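PDB 2X2Z: apical membrane antigen 1, putative from Toxoplasma gondii, which helps the parasite invade host cells as the microneme-derived surface component of the moving junction, which it forms together with rhoptry neck proteins. Local coordinates for residues A[62-67]-A[192-197]; A[96-101]-A[163-168]; A[156-161]-A[204-209]. All coordinates share one frame; numbering follows the deposited sequence.

Interaction 1. Residues A[62-67]-A[192-197]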
loop_
_atom_site.group_PDB
_atom_site.type_symbol
_atom_site.label_atom_id
_atom_site.label_comp_id
_atom_site.label_asym_id
_atom_site.label_seq_id
_atom_site.Cartn_x
_atom_site.Cartn_y
_atom_site.Cartn_z
ATOM N N GLU A 62 11.948 8.178 -0.421
ATOM C CA GLU A 62 12.770 9.263 0.124
ATOM C C GLU A 62 14.237 9.025 -0.290
ATOM O O GLU A 62 14.761 7.902 -0.190
ATOM C CB GLU A 62 12.614 9.335 1.643
ATOM C CG GLU A 62 13.518 10.366 2.304
ATOM C CD GLU A 62 13.492 10.250 3.837
ATOM O OE1 GLU A 62 13.098 11.240 4.513
ATOM O OE2 GLU A 62 13.825 9.174 4.368
ATOM N N LEU A 63 14.890 10.032 -0.827
ATOM C CA LEU A 63 16.212 9.827 -1.426
ATOM C C LEU A 63 17.177 10.398 -0.409
ATOM O O LEU A 63 16.777 11.235 0.381
ATOM C CB LEU A 63 16.374 10.640 -2.724
ATOM C CG LEU A 63 15.911 10.044 -4.057
ATOM C CD1 LEU A 63 14.865 8.900 -3.951
ATOM C CD2 LEU A 63 15.684 11.059 -5.170
ATOM N N GLN A 64 18.432 10.021 -0.481
ATOM C CA GLN A 64 19.452 10.623 0.430
ATOM C C GLN A 64 20.677 11.241 -0.289
ATOM O O GLN A 64 21.851 10.974 0.066
ATOM C CB GLN A 64 19.823 9.607 1.512
ATOM C CG GLN A 64 18.542 8.972 2.189
ATOM C CD GLN A 64 18.814 8.047 3.379
ATOM O OE1 GLN A 64 18.233 6.930 3.489
ATOM N NE2 GLN A 64 19.617 8.532 4.331
ATOM N N GLN A 65 20.380 12.120 -1.245
ATOM C CA GLN A 65 21.367 12.824 -2.067
ATOM C C GLN A 65 22.032 13.950 -1.237
ATOM O O GLN A 65 21.475 14.399 -0.257
ATOM C CB GLN A 65 20.721 13.409 -3.346
ATOM C CG GLN A 65 20.207 12.311 -4.382
ATOM C CD GLN A 65 19.334 12.922 -5.492
ATOM O OE1 GLN A 65 18.634 13.876 -5.247
ATOM N NE2 GLN A 65 19.355 12.328 -6.699
ATOM N N PRO A 66 23.234 14.383 -1.627
ATOM C CA PRO A 66 23.769 15.575 -0.886
ATOM C C PRO A 66 22.733 16.708 -0.825
ATOM O O PRO A 66 21.841 16.836 -1.711
ATOM C CB PRO A 66 25.008 15.990 -1.690
ATOM C CG PRO A 66 25.484 14.689 -2.346
ATOM C CD PRO A 66 24.137 13.940 -2.710
ATOM N N ASP A 67 22.818 17.502 0.214
ATOM C CA ASP A 67 21.890 18.615 0.382
ATOM C C ASP A 67 22.406 19.910 -0.299
ATOM O O ASP A 67 22.581 20.920 0.338
ATOM C CB ASP A 67 21.584 18.841 1.909
ATOM C CG ASP A 67 20.445 17.976 2.423
ATOM O OD1 ASP A 67 19.472 17.646 1.670
ATOM O OD2 ASP A 67 20.489 17.672 3.615
ATOM N N CYS A 192 21.602 6.412 -1.253
ATOM C CA CYS A 192 20.637 5.511 -0.610
ATOM C C CYS A 192 19.217 6.131 -0.716
ATOM O O CYS A 192 19.064 7.359 -0.987
ATOM C CB CYS A 192 20.987 5.291 0.877
ATOM S SG CYS A 192 22.721 4.664 1.139
ATOM N N PHE A 193 18.203 5.272 -0.466
ATOM C CA PHE A 193 16.794 5.644 -0.552
ATOM C C PHE A 193 15.967 4.563 0.093
ATOM O O PHE A 193 16.418 3.382 0.205
ATOM C CB PHE A 193 16.373 5.896 -2.040
ATOM C CG PHE A 193 16.725 4.814 -2.968
ATOM C CD1 PHE A 193 15.913 3.669 -3.082
ATOM C CD2 PHE A 193 17.867 4.909 -3.730
ATOM C CE1 PHE A 193 16.253 2.653 -3.997
ATOM C CE2 PHE A 193 18.215 3.946 -4.622
ATOM C CZ PHE A 193 17.404 2.782 -4.753
ATOM N N LYS A 194 14.779 4.937 0.540
ATOM C CA LYS A 194 13.875 3.985 1.158
ATOM C C LYS A 194 12.464 4.432 0.983
ATOM O O LYS A 194 12.235 5.607 0.817
ATOM C CB LYS A 194 14.178 3.828 2.678
ATOM C CG LYS A 194 14.027 5.131 3.493
ATOM C CD LYS A 194 14.629 4.892 4.936
ATOM C CE LYS A 194 14.110 5.871 5.974
ATOM N NZ LYS A 194 15.070 5.815 7.193
ATOM N N PRO A 195 11.491 3.495 1.088
ATOM C CA PRO A 195 10.063 3.876 1.002
ATOM C C PRO A 195 9.601 4.597 2.307
ATOM O O PRO A 195 10.090 4.252 3.376
ATOM C CB PRO A 195 9.342 2.555 0.942
ATOM C CG PRO A 195 10.428 1.543 0.470
ATOM C CD PRO A 195 11.664 2.021 1.181
ATOM N N ARG A 196 8.694 5.577 2.181
ATOM C CA ARG A 196 8.115 6.251 3.319
ATOM C C ARG A 196 6.674 6.548 3.005
ATOM O O ARG A 196 6.301 6.626 1.830
ATOM C CB ARG A 196 8.786 7.617 3.563
ATOM C CG ARG A 196 10.265 7.619 3.886
ATOM C CD ARG A 196 10.524 7.162 5.314
ATOM N NE ARG A 196 9.852 8.032 6.275
ATOM C CZ ARG A 196 10.488 8.923 7.038
ATOM N NH1 ARG A 196 11.817 9.049 6.980
ATOM N NH2 ARG A 196 9.790 9.674 7.873
ATOM N N LYS A 197 5.880 6.702 4.072
ATOM C CA LYS A 197 4.684 7.525 4.092
ATOM C C LYS A 197 4.869 8.593 5.158
ATOM O O LYS A 197 5.702 8.432 6.061
ATOM C CB LYS A 197 3.508 6.662 4.516
ATOM C CG LYS A 197 3.125 5.604 3.427
ATOM C CD LYS A 197 1.683 5.150 3.601
ATOM C CE LYS A 197 1.409 4.018 2.567
ATOM N NZ LYS A 197 0.002 3.508 2.657
#
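Glu62 meets Lys194 as a hydrogen-bonded antiparallel pair in a two-stranded ribbon of domain I, with backbone bonds running both ways: its N donates to Lys194 O (2.9 Å), and Lys194 N returns a bond to Glu62 O (3.1 Å). The glutamate side chain stretches out with CG anti to the backbone N (chi1 176°) and runs alongside those of Lys194 and Arg196, all pointing the same way. Its OE2 forms a salt bridge with Arg196 NH1, weak as a hydrogen bond at 3.3 Å; the carboxylate and guanidinium planes stand 84° apart. Arg196 bends at chi2 and chi3, and its NE finds its stronger partner in Glu267. Lys194 NZ lies 4.6 Å from Glu62 OE2, near enough to add a favourable but probably modest field.

Leu63 and Phe193 form the next, non-hydrogen-bonded pair on the other, buried face, where Leu63 CD1 rests 3.9 Å from Phe193 CB. Gln64 adds another backbone bond, its N donating to Cys192 O at 2.8 Å, while its CB and CG lie against that same carbonyl.

The disulfide of Cys192 to Cys179 ties the ribbon to a loop of the same domain, while helix 258-267 of domain II packs against Pro195 and supplies Glu267.

Interaction 2. Residues A[96-101]-A[163-168]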
loop_
_atom_site.group_PDB
_atom_site.type_symbol
_atom_site.label_atom_id
_atom_site.label_comp_id
_atom_site.label_asym_id
_atom_site.label_seq_id
_atom_site.Cartn_x
_atom_site.Cartn_y
_atom_site.Cartn_z
ATOM N N PHE A 96 13.801 9.140 -10.363
ATOM C CA PHE A 96 13.498 7.769 -10.810
ATOM C C PHE A 96 12.618 7.898 -12.063
ATOM O O PHE A 96 12.237 6.859 -12.662
ATOM C CB PHE A 96 12.655 7.014 -9.754
ATOM C CG PHE A 96 13.425 6.526 -8.508
ATOM C CD1 PHE A 96 14.735 6.957 -8.235
ATOM C CD2 PHE A 96 12.825 5.596 -7.616
ATOM C CE1 PHE A 96 15.414 6.481 -7.064
ATOM C CE2 PHE A 96 13.485 5.133 -6.472
ATOM C CZ PHE A 96 14.755 5.568 -6.189
ATOM N N ASN A 97 12.229 9.115 -12.423
ATOM C CA ASN A 97 11.223 9.276 -13.529
ATOM C C ASN A 97 11.784 8.903 -14.911
ATOM O O ASN A 97 12.807 9.412 -15.346
ATOM C CB ASN A 97 10.609 10.705 -13.522
ATOM C CG ASN A 97 9.610 10.952 -14.701
ATOM O OD1 ASN A 97 9.938 11.569 -15.758
ATOM N ND2 ASN A 97 8.463 10.484 -14.532
ATOM N N LEU A 98 11.047 8.067 -15.638
ATOM C CA LEU A 98 11.386 7.729 -17.024
ATOM C C LEU A 98 11.554 8.983 -17.870
ATOM O O LEU A 98 10.602 9.781 -17.970
ATOM C CB LEU A 98 10.256 6.908 -17.665
ATOM C CG LEU A 98 10.632 6.475 -19.079
ATOM C CD1 LEU A 98 11.478 5.273 -18.861
ATOM C CD2 LEU A 98 9.380 6.065 -19.823
ATOM N N ASN A 99 12.700 9.138 -18.545
ATOM C CA ASN A 99 12.924 10.417 -19.253
ATOM C C ASN A 99 12.834 10.283 -20.779
ATOM O O ASN A 99 13.112 11.226 -21.523
ATOM C CB ASN A 99 14.264 11.038 -18.844
ATOM C CG ASN A 99 15.418 10.199 -19.254
ATOM O OD1 ASN A 99 15.275 9.264 -20.060
ATOM N ND2 ASN A 99 16.576 10.488 -18.697
ATOM N N PHE A 100 12.436 9.116 -21.236
ATOM C CA PHE A 100 12.428 8.823 -22.683
ATOM C C PHE A 100 11.514 9.705 -23.500
ATOM O O PHE A 100 10.428 10.098 -23.064
ATOM C CB PHE A 100 12.126 7.332 -22.951
ATOM C CG PHE A 100 13.187 6.402 -22.392
ATOM C CD1 PHE A 100 14.424 6.899 -21.962
ATOM C CD2 PHE A 100 12.958 5.034 -22.273
ATOM C CE1 PHE A 100 15.410 6.058 -21.415
ATOM C CE2 PHE A 100 13.966 4.172 -21.728
ATOM C CZ PHE A 100 15.178 4.704 -21.298
ATOM N N VAL A 101 11.991 10.024 -24.692
ATOM C CA VAL A 101 11.190 10.658 -25.704
ATOM C C VAL A 101 10.861 9.670 -26.830
ATOM O O VAL A 101 11.654 8.765 -27.152
ATOM C CB VAL A 101 11.864 11.930 -26.308
ATOM C CG1 VAL A 101 12.074 13.008 -25.243
ATOM C CG2 VAL A 101 13.131 11.562 -27.035
ATOM N N CYS A 163 0.637 11.535 -14.421
ATOM C CA CYS A 163 0.968 10.086 -14.306
ATOM C C CYS A 163 2.474 9.835 -14.594
ATOM O O CYS A 163 2.924 9.967 -15.718
ATOM C CB CYS A 163 0.100 9.271 -15.318
ATOM S SG CYS A 163 0.317 7.465 -15.196
ATOM N N HIS A 164 3.221 9.448 -13.590
ATOM C CA HIS A 164 4.675 9.236 -13.646
ATOM C C HIS A 164 4.936 7.742 -13.860
ATOM O O HIS A 164 4.390 6.927 -13.149
ATOM C CB HIS A 164 5.297 9.643 -12.316
ATOM C CG HIS A 164 5.284 11.122 -12.079
ATOM N ND1 HIS A 164 6.346 11.945 -12.429
ATOM C CD2 HIS A 164 4.333 11.934 -11.561
ATOM C CE1 HIS A 164 6.044 13.196 -12.141
ATOM N NE2 HIS A 164 4.834 13.217 -11.603
ATOM N N ILE A 165 5.753 7.412 -14.846
ATOM C CA ILE A 165 6.241 6.074 -15.053
ATOM C C ILE A 165 7.643 6.139 -14.505
ATOM O O ILE A 165 8.424 7.012 -14.906
ATOM C CB ILE A 165 6.324 5.718 -16.537
ATOM C CG1 ILE A 165 4.922 5.772 -17.168
ATOM C CG2 ILE A 165 6.921 4.348 -16.643
ATOM C CD1 ILE A 165 3.864 5.010 -16.353
ATOM N N LEU A 166 7.945 5.272 -13.559
ATOM C CA LEU A 166 9.283 5.310 -12.960
ATOM C C LEU A 166 10.209 4.273 -13.605
ATOM O O LEU A 166 9.977 3.103 -13.545
ATOM C CB LEU A 166 9.190 5.033 -11.473
ATOM C CG LEU A 166 8.251 5.872 -10.644
ATOM C CD1 LEU A 166 8.479 5.414 -9.212
ATOM C CD2 LEU A 166 8.540 7.365 -10.817
ATOM N N TYR A 167 11.251 4.759 -14.247
ATOM C CA TYR A 167 12.281 3.937 -14.817
ATOM C C TYR A 167 12.996 3.184 -13.771
ATOM O O TYR A 167 13.306 2.013 -13.982
ATOM C CB TYR A 167 13.258 4.815 -15.552
ATOM C CG TYR A 167 14.313 4.058 -16.301
ATOM C CD1 TYR A 167 13.967 3.326 -17.440
ATOM C CD2 TYR A 167 15.687 4.092 -15.899
ATOM C CE1 TYR A 167 14.893 2.631 -18.141
ATOM C CE2 TYR A 167 16.652 3.408 -16.633
ATOM C CZ TYR A 167 16.207 2.688 -17.781
ATOM O OH TYR A 167 17.040 1.961 -18.561
ATOM N N VAL A 168 13.296 3.852 -12.645
ATOM C CA VAL A 168 13.846 3.129 -11.521
ATOM C C VAL A 168 12.749 2.392 -10.698
ATOM O O VAL A 168 11.896 3.033 -10.097
ATOM C CB VAL A 168 14.690 4.051 -10.600
ATOM C CG1 VAL A 168 15.258 3.206 -9.461
ATOM C CG2 VAL A 168 15.811 4.725 -11.394
#
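Phe96 and Leu98 bracket a single backbone bridge between Asn97 and Leu166, where a long loop of domain I crosses the end of strand 162-165 with the two chain directions 108° apart. The AMA1 family belongs to the PAN clan, and the strand lies in the five-stranded antiparallel sheet of domain I; the loop is fastened just where the strand gives out. Leu98 N donates to Ile165 O at 2.9 Å, while Phe96 O receives Val168 N on a lone pair, in the carbonyl plane, at 3.2 Å. Tyr167 N approaches the same oxygen more closely, but its bond is bent and weak.

Apolar side chains fill in on both ends of this bridge. At the buried end the Phe96 ring turns one face to Val168, whose CB meets CG of the ring. At the other end Leu98, with CG anti to its own N, extends across the Tyr167 side chain at about a right angle and brings CD1 to 3.5 Å from Tyr167 CD1. The same methyl also lies over one face of Phe100, toward the rim, and so touches both aromatic rings. Those rings meet obliquely, their planes 62° apart, with Phe100 CZ 3.8 Å from Tyr167 CE1. Trp290 and Trp291 of domain II add further aromatic contacts to Tyr167, and Trp291 NE1 hydrogen-bonds to its carbonyl. Ile165 leans instead on helix 127-136. Over the Phe96 ring, Val168 CG1 stands almost exactly above the centre, 3.7 Å from the centroid and only 4° off the normal, in a CH-pi contact.

Interaction 3. Residues A[156-161]-A[204-209]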
loop_
_atom_site.group_PDB
_atom_site.type_symbol
_atom_site.label_atom_id
_atom_site.label_comp_id
_atom_site.label_asym_id
_atom_site.label_seq_id
_atom_site.Cartn_x
_atom_site.Cartn_y
_atom_site.Cartn_z
ATOM N N TYR A 156 0.868 8.095 -9.442
ATOM C CA TYR A 156 -0.123 9.105 -9.806
ATOM C C TYR A 156 -0.000 10.250 -8.778
ATOM O O TYR A 156 -0.261 10.080 -7.586
ATOM C CB TYR A 156 -1.550 8.518 -9.843
ATOM C CG TYR A 156 -2.538 9.509 -10.443
ATOM C CD1 TYR A 156 -2.200 10.180 -11.614
ATOM C CD2 TYR A 156 -3.780 9.795 -9.821
ATOM C CE1 TYR A 156 -3.025 11.132 -12.173
ATOM C CE2 TYR A 156 -4.660 10.752 -10.380
ATOM C CZ TYR A 156 -4.264 11.413 -11.570
ATOM O OH TYR A 156 -5.030 12.393 -12.180
ATOM N N ASP A 157 0.387 11.427 -9.266
ATOM C CA ASP A 157 0.293 12.643 -8.489
ATOM C C ASP A 157 -1.084 13.156 -8.767
ATOM O O ASP A 157 -1.327 13.783 -9.822
ATOM C CB ASP A 157 1.319 13.630 -8.987
ATOM C CG ASP A 157 1.210 14.927 -8.311
ATOM O OD1 ASP A 157 0.096 15.224 -7.862
ATOM O OD2 ASP A 157 2.237 15.623 -8.221
ATOM N N SER A 158 -1.977 12.873 -7.825
ATOM C CA SER A 158 -3.395 13.146 -7.963
ATOM C C SER A 158 -3.687 14.627 -7.806
ATOM O O SER A 158 -4.737 15.085 -8.221
ATOM C CB SER A 158 -4.185 12.362 -6.944
ATOM O OG SER A 158 -3.835 12.676 -5.588
ATOM N N LYS A 159 -2.740 15.374 -7.232
ATOM C CA LYS A 159 -2.933 16.811 -7.197
ATOM C C LYS A 159 -2.716 17.468 -8.560
ATOM O O LYS A 159 -3.580 18.244 -9.009
ATOM C CB LYS A 159 -2.071 17.456 -6.113
ATOM C CG LYS A 159 -2.214 18.956 -6.068
ATOM C CD LYS A 159 -1.159 19.564 -5.133
ATOM C CE LYS A 159 -0.807 18.634 -3.996
ATOM N NZ LYS A 159 -0.113 19.421 -2.842
ATOM N N LYS A 160 -1.566 17.203 -9.182
ATOM C CA LYS A 160 -1.199 17.849 -10.455
ATOM C C LYS A 160 -1.866 17.131 -11.619
ATOM O O LYS A 160 -1.858 17.610 -12.761
ATOM C CB LYS A 160 0.304 17.861 -10.661
ATOM C CG LYS A 160 1.141 18.583 -9.576
ATOM C CD LYS A 160 2.558 18.692 -10.092
ATOM C CE LYS A 160 3.360 19.772 -9.477
ATOM N NZ LYS A 160 3.893 19.317 -8.138
ATOM N N ARG A 161 -2.494 15.994 -11.296
ATOM C CA ARG A 161 -3.173 15.155 -12.275
ATOM C C ARG A 161 -2.148 14.650 -13.309
ATOM O O ARG A 161 -2.347 14.666 -14.528
ATOM C CB ARG A 161 -4.400 15.873 -12.864
ATOM C CG ARG A 161 -5.560 16.003 -11.800
ATOM C CD ARG A 161 -6.844 16.613 -12.375
ATOM N NE ARG A 161 -7.667 15.621 -13.073
ATOM C CZ ARG A 161 -7.874 15.538 -14.387
ATOM N NH1 ARG A 161 -7.309 16.390 -15.250
ATOM N NH2 ARG A 161 -8.657 14.567 -14.855
ATOM N N HIS A 204 -1.125 12.736 -1.660
ATOM C CA HIS A 204 -1.753 12.859 -2.986
ATOM C C HIS A 204 -0.924 12.033 -4.013
ATOM O O HIS A 204 -1.303 11.879 -5.173
ATOM C CB HIS A 204 -1.789 14.324 -3.389
ATOM C CG HIS A 204 -0.435 14.924 -3.525
ATOM N ND1 HIS A 204 0.358 15.216 -2.427
ATOM C CD2 HIS A 204 0.306 15.204 -4.619
ATOM C CE1 HIS A 204 1.524 15.680 -2.851
ATOM N NE2 HIS A 204 1.520 15.675 -4.174
ATOM N N LEU A 205 0.210 11.504 -3.566
ATOM C CA LEU A 205 0.961 10.515 -4.387
ATOM C C LEU A 205 0.518 9.059 -4.154
ATOM O O LEU A 205 0.506 8.583 -3.013
ATOM C CB LEU A 205 2.486 10.643 -4.151
ATOM C CG LEU A 205 3.155 12.006 -4.384
ATOM C CD1 LEU A 205 4.688 11.881 -4.307
ATOM C CD2 LEU A 205 2.767 12.626 -5.761
ATOM N N ILE A 206 0.200 8.363 -5.251
ATOM C CA ILE A 206 -0.159 6.941 -5.235
ATOM C C ILE A 206 0.830 6.103 -6.069
ATOM O O ILE A 206 0.903 6.220 -7.262
ATOM C CB ILE A 206 -1.656 6.716 -5.698
ATOM C CG1 ILE A 206 -2.632 7.575 -4.867
ATOM C CG2 ILE A 206 -2.103 5.297 -5.491
ATOM C CD1 ILE A 206 -3.045 8.774 -5.599
ATOM N N TYR A 207 1.509 5.175 -5.446
ATOM C CA TYR A 207 2.477 4.324 -6.090
ATOM C C TYR A 207 1.821 2.996 -6.400
ATOM O O TYR A 207 0.981 2.508 -5.628
ATOM C CB TYR A 207 3.614 4.081 -5.031
ATOM C CG TYR A 207 4.835 3.332 -5.560
ATOM C CD1 TYR A 207 5.989 4.026 -5.939
ATOM C CD2 TYR A 207 4.856 1.908 -5.627
ATOM C CE1 TYR A 207 7.185 3.352 -6.400
ATOM C CE2 TYR A 207 6.042 1.207 -6.086
ATOM C CZ TYR A 207 7.170 1.942 -6.470
ATOM O OH TYR A 207 8.255 1.294 -6.939
ATOM N N GLY A 208 2.243 2.359 -7.504
ATOM C CA GLY A 208 1.690 1.040 -7.887
ATOM C C GLY A 208 2.577 0.325 -8.874
ATOM O O GLY A 208 3.321 0.970 -9.554
ATOM N N SER A 209 2.560 -1.008 -8.905
ATOM C CA SER A 209 3.178 -1.752 -10.002
ATOM C C SER A 209 2.304 -1.507 -11.222
ATOM O O SER A 209 1.134 -1.179 -11.067
ATOM C CB SER A 209 3.167 -3.275 -9.724
ATOM O OG SER A 209 1.919 -3.860 -10.142
HETATM O O HOH W 1 3.313 16.779 -6.223
#
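Backbone hydrogen bonds pair Tyr156 with Ile206 in both directions: Tyr156 N to Ile206 O and Ile206 N to Tyr156 O, each 2.9 Å. Two residues further along the first chain, Ser158 N donates to His204 O at an angle of 168°, so the ladder continues beyond the regular strand. His204 O takes a second bond from Ser158 OG, 2.7 Å away and on a lone pair in the carbonyl plane. The serine hydroxyl is placed for this by chi1 of 60°, which sets OG between its own N and carbonyl carbon; one carbonyl oxygen is thus gripped twice by a single residue.

These are neighbouring strands of the five-stranded antiparallel sheet of domain I, caught where strand 150-157 ends and the chain turns back toward strand 162-165. Asp157 shapes that turn through an Asx motif, its OD1 accepting from Lys160 N (2.9 Å) well above the carboxylate plane.

Charged and polar side chains gather around the His204 imidazole. Asp157 comes up to the ring edge, OD1 being 3.2 Å from CD2, with the carboxylate and ring planes 61° apart. A water joins Asp157 OD2 to His204 NE2, donating to the carboxylate and lying in the ring plane; Lys160 NZ adds a weak bond to it. Together these would tend to fix the ring's rotation.

Carbon-to-carbon packing makes up the rest. Lys159, bent at chi3, lays CE over the centre of one imidazole face in a CH-pi contact, 3.6 Å from the centroid, while Leu205 CG lies over the opposite face, toward the rim. Leu205 CD2 also touches Asp157 CB. On the other face of the sheet Tyr156 and Ile206 both pack on Leu128 of helix 127-136, and Ile206 CD1 lies 4.4 Å from Tyr156 CD2.

Overall arrangement
All three contacts lie in domain I, yet they hold different elements. Interactions 2 and 3 share the five-stranded sheet, reaching its adjacent strands 162-165 and 150-157, and they touch through Leu166 on Tyr207 and Cys163 on Tyr156. Interaction 1 is a separate two-stranded ribbon about 17 Å from interaction 2, centre to centre, but joined to it by Phe96, whose ring meets Phe193 edge-to-face and also packs on Leu63. It has no direct touch with interaction 3. Interaction 2 is the most buried and correspondingly apolar and aromatic, whereas interactions 1 and 3 are partly buried, combining an apolar sheet face with charges: a salt bridge in one, a water-linked carboxylate and imidazole in the other.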